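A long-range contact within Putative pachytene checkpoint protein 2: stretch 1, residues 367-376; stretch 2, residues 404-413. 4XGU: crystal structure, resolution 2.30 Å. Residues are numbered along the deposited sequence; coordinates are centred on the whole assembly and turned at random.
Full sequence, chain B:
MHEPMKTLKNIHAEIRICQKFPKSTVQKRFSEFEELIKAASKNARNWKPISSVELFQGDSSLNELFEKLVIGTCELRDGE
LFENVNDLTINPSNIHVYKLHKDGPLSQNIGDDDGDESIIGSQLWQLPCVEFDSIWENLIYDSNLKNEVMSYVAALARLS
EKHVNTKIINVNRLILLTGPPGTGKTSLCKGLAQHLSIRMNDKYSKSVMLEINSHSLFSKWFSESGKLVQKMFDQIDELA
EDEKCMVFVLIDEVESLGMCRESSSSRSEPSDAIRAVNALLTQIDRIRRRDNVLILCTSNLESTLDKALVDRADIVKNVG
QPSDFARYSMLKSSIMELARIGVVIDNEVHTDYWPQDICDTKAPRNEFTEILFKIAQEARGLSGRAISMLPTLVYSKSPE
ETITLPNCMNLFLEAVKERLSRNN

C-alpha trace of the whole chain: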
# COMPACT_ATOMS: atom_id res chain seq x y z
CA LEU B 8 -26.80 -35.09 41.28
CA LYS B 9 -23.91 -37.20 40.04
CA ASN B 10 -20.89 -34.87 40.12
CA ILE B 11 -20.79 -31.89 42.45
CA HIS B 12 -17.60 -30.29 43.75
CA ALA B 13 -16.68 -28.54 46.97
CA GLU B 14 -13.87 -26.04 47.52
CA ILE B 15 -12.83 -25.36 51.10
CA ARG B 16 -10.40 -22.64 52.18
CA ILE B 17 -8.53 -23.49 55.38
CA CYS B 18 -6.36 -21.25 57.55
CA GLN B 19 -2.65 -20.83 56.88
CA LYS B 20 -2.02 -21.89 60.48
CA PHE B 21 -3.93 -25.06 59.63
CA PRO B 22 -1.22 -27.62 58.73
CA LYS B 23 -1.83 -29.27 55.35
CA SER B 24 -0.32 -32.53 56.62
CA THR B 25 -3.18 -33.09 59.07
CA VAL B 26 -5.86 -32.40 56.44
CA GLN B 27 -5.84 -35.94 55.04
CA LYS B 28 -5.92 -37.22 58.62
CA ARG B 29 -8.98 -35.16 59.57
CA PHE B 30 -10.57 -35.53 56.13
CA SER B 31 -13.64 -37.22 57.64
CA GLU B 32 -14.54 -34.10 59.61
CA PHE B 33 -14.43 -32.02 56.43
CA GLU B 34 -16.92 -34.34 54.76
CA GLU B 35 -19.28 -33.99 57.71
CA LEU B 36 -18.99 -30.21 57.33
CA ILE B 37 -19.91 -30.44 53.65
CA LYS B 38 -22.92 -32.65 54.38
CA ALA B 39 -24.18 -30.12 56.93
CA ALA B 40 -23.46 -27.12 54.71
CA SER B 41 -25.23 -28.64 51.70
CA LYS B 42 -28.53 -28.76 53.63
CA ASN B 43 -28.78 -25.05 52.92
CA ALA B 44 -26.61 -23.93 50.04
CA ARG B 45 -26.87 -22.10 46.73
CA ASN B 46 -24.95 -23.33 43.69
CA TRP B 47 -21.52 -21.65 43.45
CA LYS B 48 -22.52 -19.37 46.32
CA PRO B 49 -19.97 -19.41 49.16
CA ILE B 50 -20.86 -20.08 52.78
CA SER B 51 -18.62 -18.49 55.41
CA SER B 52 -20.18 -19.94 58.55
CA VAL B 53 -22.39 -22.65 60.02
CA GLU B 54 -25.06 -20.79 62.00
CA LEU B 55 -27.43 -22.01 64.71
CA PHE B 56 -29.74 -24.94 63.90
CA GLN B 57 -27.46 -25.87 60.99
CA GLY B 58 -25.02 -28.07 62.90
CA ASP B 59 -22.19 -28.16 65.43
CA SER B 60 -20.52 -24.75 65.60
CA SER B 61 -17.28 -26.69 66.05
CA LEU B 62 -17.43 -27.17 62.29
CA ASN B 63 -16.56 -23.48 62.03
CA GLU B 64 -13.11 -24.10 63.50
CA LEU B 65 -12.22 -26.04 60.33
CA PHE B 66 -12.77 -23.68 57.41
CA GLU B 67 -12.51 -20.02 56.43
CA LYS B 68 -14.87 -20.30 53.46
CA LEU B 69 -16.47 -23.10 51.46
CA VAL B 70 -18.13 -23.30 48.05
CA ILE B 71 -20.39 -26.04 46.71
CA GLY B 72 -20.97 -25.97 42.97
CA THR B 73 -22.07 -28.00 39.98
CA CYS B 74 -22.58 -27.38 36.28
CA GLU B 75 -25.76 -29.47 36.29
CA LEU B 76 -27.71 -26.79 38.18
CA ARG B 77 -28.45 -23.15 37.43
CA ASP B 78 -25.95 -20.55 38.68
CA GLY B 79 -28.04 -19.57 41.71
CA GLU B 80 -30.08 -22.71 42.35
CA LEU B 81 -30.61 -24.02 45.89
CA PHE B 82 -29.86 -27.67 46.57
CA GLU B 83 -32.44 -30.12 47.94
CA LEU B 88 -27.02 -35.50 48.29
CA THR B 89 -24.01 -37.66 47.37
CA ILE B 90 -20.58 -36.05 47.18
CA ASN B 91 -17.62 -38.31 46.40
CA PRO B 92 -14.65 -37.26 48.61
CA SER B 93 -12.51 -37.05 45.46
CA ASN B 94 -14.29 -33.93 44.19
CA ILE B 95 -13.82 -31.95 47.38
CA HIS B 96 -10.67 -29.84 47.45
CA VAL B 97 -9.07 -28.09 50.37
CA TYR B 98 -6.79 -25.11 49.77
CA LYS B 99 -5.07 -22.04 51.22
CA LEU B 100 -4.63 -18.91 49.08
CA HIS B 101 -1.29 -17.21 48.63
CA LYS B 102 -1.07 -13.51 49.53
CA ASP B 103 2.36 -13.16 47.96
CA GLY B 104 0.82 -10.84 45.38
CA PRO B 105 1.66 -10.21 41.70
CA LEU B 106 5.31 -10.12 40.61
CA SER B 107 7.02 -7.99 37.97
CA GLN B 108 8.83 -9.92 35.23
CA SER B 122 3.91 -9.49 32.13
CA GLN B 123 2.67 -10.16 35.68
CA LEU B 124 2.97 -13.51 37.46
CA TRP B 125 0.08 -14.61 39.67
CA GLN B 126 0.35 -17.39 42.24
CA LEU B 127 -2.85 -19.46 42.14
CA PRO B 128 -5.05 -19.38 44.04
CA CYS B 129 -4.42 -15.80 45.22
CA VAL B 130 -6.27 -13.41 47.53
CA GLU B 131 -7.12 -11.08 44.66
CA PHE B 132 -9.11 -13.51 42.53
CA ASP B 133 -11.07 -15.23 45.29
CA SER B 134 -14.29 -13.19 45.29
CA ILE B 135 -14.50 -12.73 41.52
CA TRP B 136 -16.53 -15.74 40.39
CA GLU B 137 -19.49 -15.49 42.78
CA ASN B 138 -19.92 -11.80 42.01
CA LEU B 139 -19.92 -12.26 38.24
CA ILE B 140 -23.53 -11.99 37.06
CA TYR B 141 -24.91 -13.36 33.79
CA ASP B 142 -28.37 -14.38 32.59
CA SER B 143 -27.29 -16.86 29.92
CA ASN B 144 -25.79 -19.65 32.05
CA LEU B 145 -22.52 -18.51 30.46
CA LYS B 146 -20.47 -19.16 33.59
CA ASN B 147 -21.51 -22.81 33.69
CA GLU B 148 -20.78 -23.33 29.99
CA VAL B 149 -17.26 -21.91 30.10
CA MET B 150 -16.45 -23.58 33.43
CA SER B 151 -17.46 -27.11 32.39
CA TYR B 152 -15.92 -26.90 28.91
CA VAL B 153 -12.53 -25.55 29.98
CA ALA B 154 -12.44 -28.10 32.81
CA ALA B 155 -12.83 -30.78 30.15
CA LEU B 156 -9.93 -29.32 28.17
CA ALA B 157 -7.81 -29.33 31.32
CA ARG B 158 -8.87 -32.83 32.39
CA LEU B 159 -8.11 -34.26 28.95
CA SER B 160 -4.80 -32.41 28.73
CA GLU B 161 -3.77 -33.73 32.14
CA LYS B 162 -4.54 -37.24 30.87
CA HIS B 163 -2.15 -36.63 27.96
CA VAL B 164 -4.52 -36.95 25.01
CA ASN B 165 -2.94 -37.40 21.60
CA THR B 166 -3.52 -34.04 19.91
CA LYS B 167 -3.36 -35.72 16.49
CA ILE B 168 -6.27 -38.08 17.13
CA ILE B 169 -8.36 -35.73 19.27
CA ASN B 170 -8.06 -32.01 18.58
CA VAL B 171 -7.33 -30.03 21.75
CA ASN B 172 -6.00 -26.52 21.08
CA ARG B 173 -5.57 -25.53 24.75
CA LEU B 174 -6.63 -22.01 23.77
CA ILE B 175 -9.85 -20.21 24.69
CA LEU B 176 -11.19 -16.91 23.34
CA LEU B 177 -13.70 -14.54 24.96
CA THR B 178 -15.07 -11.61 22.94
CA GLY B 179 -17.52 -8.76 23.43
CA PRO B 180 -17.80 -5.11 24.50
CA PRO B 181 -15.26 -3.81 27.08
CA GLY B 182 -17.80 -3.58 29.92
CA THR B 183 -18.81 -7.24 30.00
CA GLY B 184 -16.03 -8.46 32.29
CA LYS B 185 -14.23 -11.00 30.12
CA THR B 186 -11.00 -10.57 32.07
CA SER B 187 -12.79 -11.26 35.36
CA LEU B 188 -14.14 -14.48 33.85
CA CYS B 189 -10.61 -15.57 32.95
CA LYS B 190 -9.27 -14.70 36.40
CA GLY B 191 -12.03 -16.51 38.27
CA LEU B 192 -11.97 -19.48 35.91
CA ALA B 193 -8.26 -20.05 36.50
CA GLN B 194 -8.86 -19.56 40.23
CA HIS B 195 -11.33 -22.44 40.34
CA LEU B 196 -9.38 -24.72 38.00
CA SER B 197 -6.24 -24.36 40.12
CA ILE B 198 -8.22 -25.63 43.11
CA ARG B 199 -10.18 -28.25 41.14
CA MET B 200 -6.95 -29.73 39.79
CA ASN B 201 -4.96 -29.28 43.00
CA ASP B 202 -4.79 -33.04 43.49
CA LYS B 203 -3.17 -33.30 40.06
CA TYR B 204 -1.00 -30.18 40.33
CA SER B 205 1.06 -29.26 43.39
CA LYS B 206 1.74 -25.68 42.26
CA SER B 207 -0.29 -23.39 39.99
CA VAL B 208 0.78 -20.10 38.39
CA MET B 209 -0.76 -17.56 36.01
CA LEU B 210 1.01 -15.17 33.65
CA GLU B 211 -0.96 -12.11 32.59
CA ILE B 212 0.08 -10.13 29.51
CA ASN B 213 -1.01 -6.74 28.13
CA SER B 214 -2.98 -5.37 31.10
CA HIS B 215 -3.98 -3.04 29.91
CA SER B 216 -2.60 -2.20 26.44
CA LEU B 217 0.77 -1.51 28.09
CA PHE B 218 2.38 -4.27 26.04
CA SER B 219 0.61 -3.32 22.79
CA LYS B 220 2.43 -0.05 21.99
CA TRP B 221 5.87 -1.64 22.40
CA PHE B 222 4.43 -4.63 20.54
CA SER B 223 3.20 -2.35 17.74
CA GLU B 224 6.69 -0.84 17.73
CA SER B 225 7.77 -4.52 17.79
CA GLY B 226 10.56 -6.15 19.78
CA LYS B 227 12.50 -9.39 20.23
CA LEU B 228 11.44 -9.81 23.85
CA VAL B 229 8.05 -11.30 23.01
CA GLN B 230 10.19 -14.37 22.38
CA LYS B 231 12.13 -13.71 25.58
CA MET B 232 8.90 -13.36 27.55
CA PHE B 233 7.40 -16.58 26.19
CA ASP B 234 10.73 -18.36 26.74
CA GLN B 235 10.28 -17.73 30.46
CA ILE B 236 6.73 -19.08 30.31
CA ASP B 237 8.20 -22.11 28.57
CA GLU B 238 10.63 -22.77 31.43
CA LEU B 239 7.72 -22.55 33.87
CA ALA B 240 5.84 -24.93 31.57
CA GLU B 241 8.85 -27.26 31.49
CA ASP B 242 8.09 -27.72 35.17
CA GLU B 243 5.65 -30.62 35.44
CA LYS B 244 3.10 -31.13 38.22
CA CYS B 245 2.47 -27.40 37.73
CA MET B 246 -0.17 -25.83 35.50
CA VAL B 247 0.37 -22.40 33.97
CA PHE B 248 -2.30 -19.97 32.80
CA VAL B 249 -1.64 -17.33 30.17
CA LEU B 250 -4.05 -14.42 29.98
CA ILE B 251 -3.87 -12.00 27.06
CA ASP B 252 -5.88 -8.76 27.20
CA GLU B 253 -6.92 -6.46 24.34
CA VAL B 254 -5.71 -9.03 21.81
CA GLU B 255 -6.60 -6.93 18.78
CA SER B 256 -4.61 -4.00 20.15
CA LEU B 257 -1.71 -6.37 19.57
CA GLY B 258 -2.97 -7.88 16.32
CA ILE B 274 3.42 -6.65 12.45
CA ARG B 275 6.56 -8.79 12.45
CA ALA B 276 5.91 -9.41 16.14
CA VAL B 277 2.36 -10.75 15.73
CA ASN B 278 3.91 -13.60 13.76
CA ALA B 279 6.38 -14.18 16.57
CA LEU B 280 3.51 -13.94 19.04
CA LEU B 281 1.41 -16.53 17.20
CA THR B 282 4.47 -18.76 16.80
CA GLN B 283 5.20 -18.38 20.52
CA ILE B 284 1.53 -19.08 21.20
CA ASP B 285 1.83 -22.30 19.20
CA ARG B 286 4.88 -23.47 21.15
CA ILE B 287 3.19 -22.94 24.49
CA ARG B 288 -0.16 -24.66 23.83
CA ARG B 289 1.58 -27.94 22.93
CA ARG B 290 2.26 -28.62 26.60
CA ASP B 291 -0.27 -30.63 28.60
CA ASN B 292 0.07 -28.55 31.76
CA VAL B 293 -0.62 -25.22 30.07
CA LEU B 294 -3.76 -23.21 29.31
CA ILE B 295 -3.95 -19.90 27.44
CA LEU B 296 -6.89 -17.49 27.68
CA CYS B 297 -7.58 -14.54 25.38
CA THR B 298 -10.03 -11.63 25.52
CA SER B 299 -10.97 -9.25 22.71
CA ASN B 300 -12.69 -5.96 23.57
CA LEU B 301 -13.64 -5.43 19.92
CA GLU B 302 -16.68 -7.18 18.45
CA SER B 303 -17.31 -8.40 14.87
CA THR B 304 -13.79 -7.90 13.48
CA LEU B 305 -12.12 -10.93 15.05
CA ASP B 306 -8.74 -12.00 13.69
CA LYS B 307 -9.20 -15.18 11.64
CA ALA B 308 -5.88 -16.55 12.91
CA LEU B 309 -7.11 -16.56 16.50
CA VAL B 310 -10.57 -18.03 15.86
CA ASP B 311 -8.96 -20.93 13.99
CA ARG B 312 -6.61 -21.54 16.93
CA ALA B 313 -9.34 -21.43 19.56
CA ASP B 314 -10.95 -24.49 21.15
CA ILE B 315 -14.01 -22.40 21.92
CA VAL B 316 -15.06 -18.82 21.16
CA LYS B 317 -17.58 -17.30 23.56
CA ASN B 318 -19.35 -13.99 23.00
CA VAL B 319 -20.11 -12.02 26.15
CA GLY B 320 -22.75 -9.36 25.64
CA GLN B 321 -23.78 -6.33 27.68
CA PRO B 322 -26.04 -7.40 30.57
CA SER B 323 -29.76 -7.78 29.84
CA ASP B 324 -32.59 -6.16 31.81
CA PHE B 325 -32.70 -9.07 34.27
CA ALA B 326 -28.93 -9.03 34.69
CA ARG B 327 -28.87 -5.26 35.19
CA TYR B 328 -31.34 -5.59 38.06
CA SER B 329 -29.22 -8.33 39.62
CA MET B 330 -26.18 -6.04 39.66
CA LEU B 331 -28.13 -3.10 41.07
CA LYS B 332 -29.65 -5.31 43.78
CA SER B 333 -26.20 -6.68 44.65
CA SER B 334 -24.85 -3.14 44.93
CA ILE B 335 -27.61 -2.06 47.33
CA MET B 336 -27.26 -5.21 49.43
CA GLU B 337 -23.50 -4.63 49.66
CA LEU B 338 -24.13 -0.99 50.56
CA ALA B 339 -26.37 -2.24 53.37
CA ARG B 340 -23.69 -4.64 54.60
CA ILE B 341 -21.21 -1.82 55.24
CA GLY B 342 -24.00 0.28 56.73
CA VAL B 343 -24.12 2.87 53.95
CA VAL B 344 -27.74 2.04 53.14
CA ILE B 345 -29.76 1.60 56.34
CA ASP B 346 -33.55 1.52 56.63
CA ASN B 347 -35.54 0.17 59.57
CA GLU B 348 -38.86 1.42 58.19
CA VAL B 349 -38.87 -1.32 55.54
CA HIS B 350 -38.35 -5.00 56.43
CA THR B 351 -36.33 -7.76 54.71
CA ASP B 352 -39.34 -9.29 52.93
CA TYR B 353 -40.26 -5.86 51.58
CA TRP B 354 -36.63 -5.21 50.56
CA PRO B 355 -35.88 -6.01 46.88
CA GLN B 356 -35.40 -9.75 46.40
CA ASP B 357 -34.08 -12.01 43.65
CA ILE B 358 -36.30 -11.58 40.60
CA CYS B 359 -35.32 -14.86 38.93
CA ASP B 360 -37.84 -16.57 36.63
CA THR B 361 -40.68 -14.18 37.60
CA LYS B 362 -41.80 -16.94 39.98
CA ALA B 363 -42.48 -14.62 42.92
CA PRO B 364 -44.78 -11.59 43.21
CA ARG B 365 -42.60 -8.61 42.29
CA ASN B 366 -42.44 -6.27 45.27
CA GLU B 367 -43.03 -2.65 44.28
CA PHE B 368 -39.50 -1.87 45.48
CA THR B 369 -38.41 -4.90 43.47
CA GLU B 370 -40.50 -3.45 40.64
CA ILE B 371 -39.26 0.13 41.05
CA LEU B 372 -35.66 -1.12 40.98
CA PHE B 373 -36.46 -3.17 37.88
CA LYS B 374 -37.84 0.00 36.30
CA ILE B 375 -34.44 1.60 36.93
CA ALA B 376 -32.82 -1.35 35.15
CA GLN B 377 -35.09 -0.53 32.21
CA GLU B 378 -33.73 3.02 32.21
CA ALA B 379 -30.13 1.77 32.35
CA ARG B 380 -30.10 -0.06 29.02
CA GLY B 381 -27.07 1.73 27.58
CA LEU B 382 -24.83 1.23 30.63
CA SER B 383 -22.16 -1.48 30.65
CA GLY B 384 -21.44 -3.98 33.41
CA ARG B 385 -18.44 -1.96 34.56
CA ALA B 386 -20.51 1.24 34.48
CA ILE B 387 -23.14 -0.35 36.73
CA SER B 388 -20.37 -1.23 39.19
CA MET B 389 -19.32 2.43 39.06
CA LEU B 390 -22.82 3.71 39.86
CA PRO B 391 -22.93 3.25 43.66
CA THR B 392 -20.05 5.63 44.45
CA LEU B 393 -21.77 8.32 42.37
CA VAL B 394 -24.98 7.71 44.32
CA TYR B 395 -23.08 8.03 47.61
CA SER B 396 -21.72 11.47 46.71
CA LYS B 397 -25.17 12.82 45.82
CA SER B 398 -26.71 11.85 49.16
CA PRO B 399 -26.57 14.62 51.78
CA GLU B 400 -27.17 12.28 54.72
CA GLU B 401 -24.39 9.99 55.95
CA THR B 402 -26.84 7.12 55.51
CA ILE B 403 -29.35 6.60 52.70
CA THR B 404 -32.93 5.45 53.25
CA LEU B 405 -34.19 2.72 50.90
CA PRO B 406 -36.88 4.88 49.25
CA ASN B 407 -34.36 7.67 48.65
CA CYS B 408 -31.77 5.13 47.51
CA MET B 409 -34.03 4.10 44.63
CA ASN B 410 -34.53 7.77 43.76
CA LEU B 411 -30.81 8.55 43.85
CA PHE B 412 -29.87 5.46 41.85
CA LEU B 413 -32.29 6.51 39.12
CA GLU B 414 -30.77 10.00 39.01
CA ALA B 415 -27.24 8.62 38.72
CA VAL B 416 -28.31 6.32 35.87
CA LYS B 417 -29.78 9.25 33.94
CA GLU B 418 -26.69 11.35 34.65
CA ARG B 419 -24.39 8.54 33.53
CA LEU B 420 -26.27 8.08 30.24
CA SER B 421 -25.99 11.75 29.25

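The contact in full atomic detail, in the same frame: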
# COMPACT_ATOMS: atom_id res chain seq x y z
N GLU B 367 -43.06 -3.93 44.97
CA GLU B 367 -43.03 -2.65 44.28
C GLU B 367 -41.60 -2.11 44.28
O GLU B 367 -41.13 -1.60 43.26
CB GLU B 367 -43.99 -1.64 44.91
CG GLU B 367 -44.51 -0.60 43.93
CD GLU B 367 -45.40 -1.20 42.85
OE1 GLU B 367 -46.20 -2.10 43.18
OE2 GLU B 367 -45.29 -0.78 41.68
N PHE B 368 -40.91 -2.24 45.41
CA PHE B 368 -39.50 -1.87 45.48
C PHE B 368 -38.67 -2.72 44.53
O PHE B 368 -37.75 -2.23 43.87
CB PHE B 368 -38.97 -2.01 46.91
CG PHE B 368 -39.08 -0.76 47.72
CD1 PHE B 368 -38.87 0.48 47.13
CD2 PHE B 368 -39.40 -0.81 49.06
CE1 PHE B 368 -38.97 1.64 47.87
CE2 PHE B 368 -39.51 0.35 49.81
CZ PHE B 368 -39.29 1.58 49.22
N THR B 369 -39.00 -4.01 44.46
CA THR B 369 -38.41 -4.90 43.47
C THR B 369 -38.77 -4.41 42.08
O THR B 369 -37.94 -4.43 41.16
CB THR B 369 -38.89 -6.36 43.67
OG1 THR B 369 -38.44 -6.85 44.93
CG2 THR B 369 -38.37 -7.25 42.56
N GLU B 370 -40.01 -3.95 41.92
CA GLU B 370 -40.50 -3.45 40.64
C GLU B 370 -39.90 -2.09 40.29
O GLU B 370 -39.52 -1.86 39.14
CB GLU B 370 -42.03 -3.37 40.66
CG GLU B 370 -42.65 -2.92 39.34
CD GLU B 370 -42.50 -3.95 38.24
OE1 GLU B 370 -42.32 -5.15 38.55
OE2 GLU B 370 -42.55 -3.56 37.05
N ILE B 371 -39.83 -1.20 41.27
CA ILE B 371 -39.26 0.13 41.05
C ILE B 371 -37.79 0.02 40.64
O ILE B 371 -37.34 0.72 39.74
CB ILE B 371 -39.37 1.02 42.31
CG1 ILE B 371 -40.83 1.34 42.61
CG2 ILE B 371 -38.62 2.32 42.11
CD1 ILE B 371 -41.04 2.01 43.95
N LEU B 372 -37.07 -0.88 41.30
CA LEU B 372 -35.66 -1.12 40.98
C LEU B 372 -35.52 -1.71 39.58
O LEU B 372 -34.58 -1.39 38.85
CB LEU B 372 -35.02 -2.04 42.02
CG LEU B 372 -33.54 -2.38 41.80
CD1 LEU B 372 -32.71 -1.11 41.70
CD2 LEU B 372 -33.03 -3.27 42.92
N PHE B 373 -36.45 -2.59 39.21
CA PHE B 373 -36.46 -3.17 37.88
C PHE B 373 -36.70 -2.09 36.83
O PHE B 373 -36.15 -2.15 35.72
CB PHE B 373 -37.54 -4.25 37.77
CG PHE B 373 -37.52 -4.98 36.46
CD1 PHE B 373 -38.29 -4.54 35.39
CD2 PHE B 373 -36.74 -6.11 36.29
CE1 PHE B 373 -38.27 -5.22 34.18
CE2 PHE B 373 -36.72 -6.79 35.09
CZ PHE B 373 -37.49 -6.34 34.03
N LYS B 374 -37.53 -1.11 37.18
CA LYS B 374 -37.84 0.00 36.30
C LYS B 374 -36.58 0.83 36.04
O LYS B 374 -36.38 1.35 34.95
CB LYS B 374 -38.95 0.87 36.90
CG LYS B 374 -39.73 1.70 35.89
CD LYS B 374 -39.18 3.12 35.76
CE LYS B 374 -40.08 3.97 34.88
NZ LYS B 374 -40.17 3.43 33.49
N ILE B 375 -35.73 0.92 37.06
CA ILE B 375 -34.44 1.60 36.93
C ILE B 375 -33.56 0.84 35.95
O ILE B 375 -32.88 1.44 35.11
CB ILE B 375 -33.73 1.72 38.29
CG1 ILE B 375 -34.55 2.59 39.25
CG2 ILE B 375 -32.33 2.31 38.12
CD1 ILE B 375 -33.89 2.79 40.59
N ALA B 376 -33.58 -0.49 36.06
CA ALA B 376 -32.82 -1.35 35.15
C ALA B 376 -33.27 -1.14 33.71
O ALA B 376 -32.47 -1.26 32.78
CB ALA B 376 -32.98 -2.80 35.56
N THR B 404 -31.72 6.25 53.07
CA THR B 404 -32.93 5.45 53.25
C THR B 404 -33.20 4.68 51.96
O THR B 404 -32.80 5.10 50.88
CB THR B 404 -34.15 6.32 53.61
OG1 THR B 404 -34.65 6.95 52.42
CG2 THR B 404 -33.76 7.38 54.63
N LEU B 405 -33.89 3.55 52.07
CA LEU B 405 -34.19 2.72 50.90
C LEU B 405 -35.05 3.44 49.85
O LEU B 405 -34.77 3.33 48.66
CB LEU B 405 -34.86 1.41 51.33
CG LEU B 405 -34.82 0.25 50.33
CD1 LEU B 405 -34.79 -1.06 51.06
CD2 LEU B 405 -36.01 0.28 49.39
N PRO B 406 -36.12 4.16 50.28
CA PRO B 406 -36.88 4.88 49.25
C PRO B 406 -36.06 5.94 48.53
O PRO B 406 -36.19 6.09 47.31
CB PRO B 406 -38.01 5.53 50.06
CG PRO B 406 -38.17 4.66 51.25
CD PRO B 406 -36.78 4.23 51.59
N ASN B 407 -35.23 6.67 49.26
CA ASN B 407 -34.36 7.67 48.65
C ASN B 407 -33.27 7.03 47.79
O ASN B 407 -32.88 7.58 46.76
CB ASN B 407 -33.73 8.57 49.72
CG ASN B 407 -34.23 10.00 49.64
OD1 ASN B 407 -34.61 10.48 48.57
ND2 ASN B 407 -34.22 10.69 50.77
N CYS B 408 -32.80 5.87 48.23
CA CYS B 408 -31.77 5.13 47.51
C CYS B 408 -32.20 4.81 46.09
O CYS B 408 -31.42 4.94 45.14
CB CYS B 408 -31.43 3.84 48.25
SG CYS B 408 -30.48 2.67 47.28
N MET B 409 -33.45 4.38 45.94
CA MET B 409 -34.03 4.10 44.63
C MET B 409 -34.09 5.38 43.80
O MET B 409 -33.84 5.36 42.59
CB MET B 409 -35.42 3.49 44.79
CG MET B 409 -35.62 2.19 44.02
SD MET B 409 -34.40 0.92 44.42
CE MET B 409 -34.58 0.82 46.19
N ASN B 410 -34.42 6.49 44.45
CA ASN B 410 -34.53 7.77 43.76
C ASN B 410 -33.16 8.29 43.32
O ASN B 410 -33.02 8.85 42.24
CB ASN B 410 -35.22 8.80 44.66
CG ASN B 410 -36.05 9.79 43.87
OD1 ASN B 410 -37.25 9.59 43.66
ND2 ASN B 410 -35.42 10.88 43.44
N LEU B 411 -32.15 8.09 44.17
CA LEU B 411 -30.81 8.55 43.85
C LEU B 411 -30.17 7.70 42.76
O LEU B 411 -29.50 8.22 41.87
CB LEU B 411 -29.92 8.55 45.10
CG LEU B 411 -30.30 9.51 46.23
CD1 LEU B 411 -29.19 9.59 47.26
CD2 LEU B 411 -30.62 10.90 45.68
N PHE B 412 -30.39 6.39 42.85
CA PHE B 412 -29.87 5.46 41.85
C PHE B 412 -30.39 5.82 40.46
O PHE B 412 -29.63 5.83 39.49
CB PHE B 412 -30.25 4.02 42.19
CG PHE B 412 -29.13 3.23 42.81
CD1 PHE B 412 -28.22 2.55 42.01
CD2 PHE B 412 -28.98 3.15 44.18
CE1 PHE B 412 -27.18 1.83 42.57
CE2 PHE B 412 -27.95 2.42 44.75
CZ PHE B 412 -27.05 1.76 43.94
N LEU B 413 -31.68 6.13 40.38
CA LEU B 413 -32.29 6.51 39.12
C LEU B 413 -31.66 7.79 38.56
O LEU B 413 -31.42 7.89 37.35
CB LEU B 413 -33.80 6.70 39.29
CG LEU B 413 -34.59 6.97 38.01
CD1 LEU B 413 -34.59 5.74 37.12
CD2 LEU B 413 -36.01 7.41 38.34

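Two helices run side by side here, their axes 9° from parallel and 10.1 Å apart at closest approach, and what joins them is apolar packing. No hydrogen bond crosses between the stretches; nearly all of the 440 Å² buried between them belongs to apolar residues. The first rule to read here is that apolar side chains from both helices pack against one another without a polar link.

Stretch 2 opens with a residue that does not touch the partner at all. Thr404 sits at the N-cap, and its OG1 accepts a hydrogen bond from Asn407 N at 3.2 Å, a capping bond that satisfies one of the backbone amides left without a carbonyl partner in the first turn. Its own carbonyl then starts the helical ladder, Thr404 O receiving Cys408 N at 2.8 Å. The cap thus serves the helix, and the helix supplies the contact.

Leu405 makes the first crossing. Its CB points toward stretch 1, and CD2 lies 3.3 Å from the centroid of the Phe368 ring, only 3° off the ring normal. This is a CH-pi contact centred almost perfectly over one face. The adjacent Pro406 meets the same ring differently: its CB points sideways, yet CG comes within 3.9 Å of Phe368 CZ, near the plane of the ring and at its edge. One aromatic side chain thus receives two successive residues, the leucine over one face and the proline at the edge. Phe368 has a chi1 of -92°, between the standard wells.

Asn407 and Cys408 make no contact with stretch 1, and the next residue to do so is Met409, one turn beyond Leu405. It is the hub, with the largest area covered by the other stretch, and it touches four residues spread over two turns of the opposing helix. Met409 CE reaches back to Phe368 CD1 at 4.4 Å, an oblique approach; CG packs against Ile371 CG2 at 3.6 Å; SD lies 3.8 Å from Leu372 CD1; and CG is also 3.9 Å from Ile375 CD1. The side chain is bent, with chi2 and chi3 both p and chi1 between wells at -128°. The backbone joins in as well: Ile375 CD1 comes to 3.3 Å from Met409 O, a close packing contact with a carbonyl that already accepts Leu413 N within its own helix.

Asn410 and Leu411 point away, so the pattern resumes at Phe412. Its CB is directed toward stretch 1 and lies 4.2 Å from Ile375 CD1, but the end of the side chain leads away, leaving the near end to make the contact. Leu413, with its CB sideways, closes the stretch by placing CD1 3.8 Å from Ile375 CG1. Here the backbones draw nearer, with CA atoms of Ile375 and Leu413 5.8 Å apart, against 6.6 Å for Leu372 and Met409.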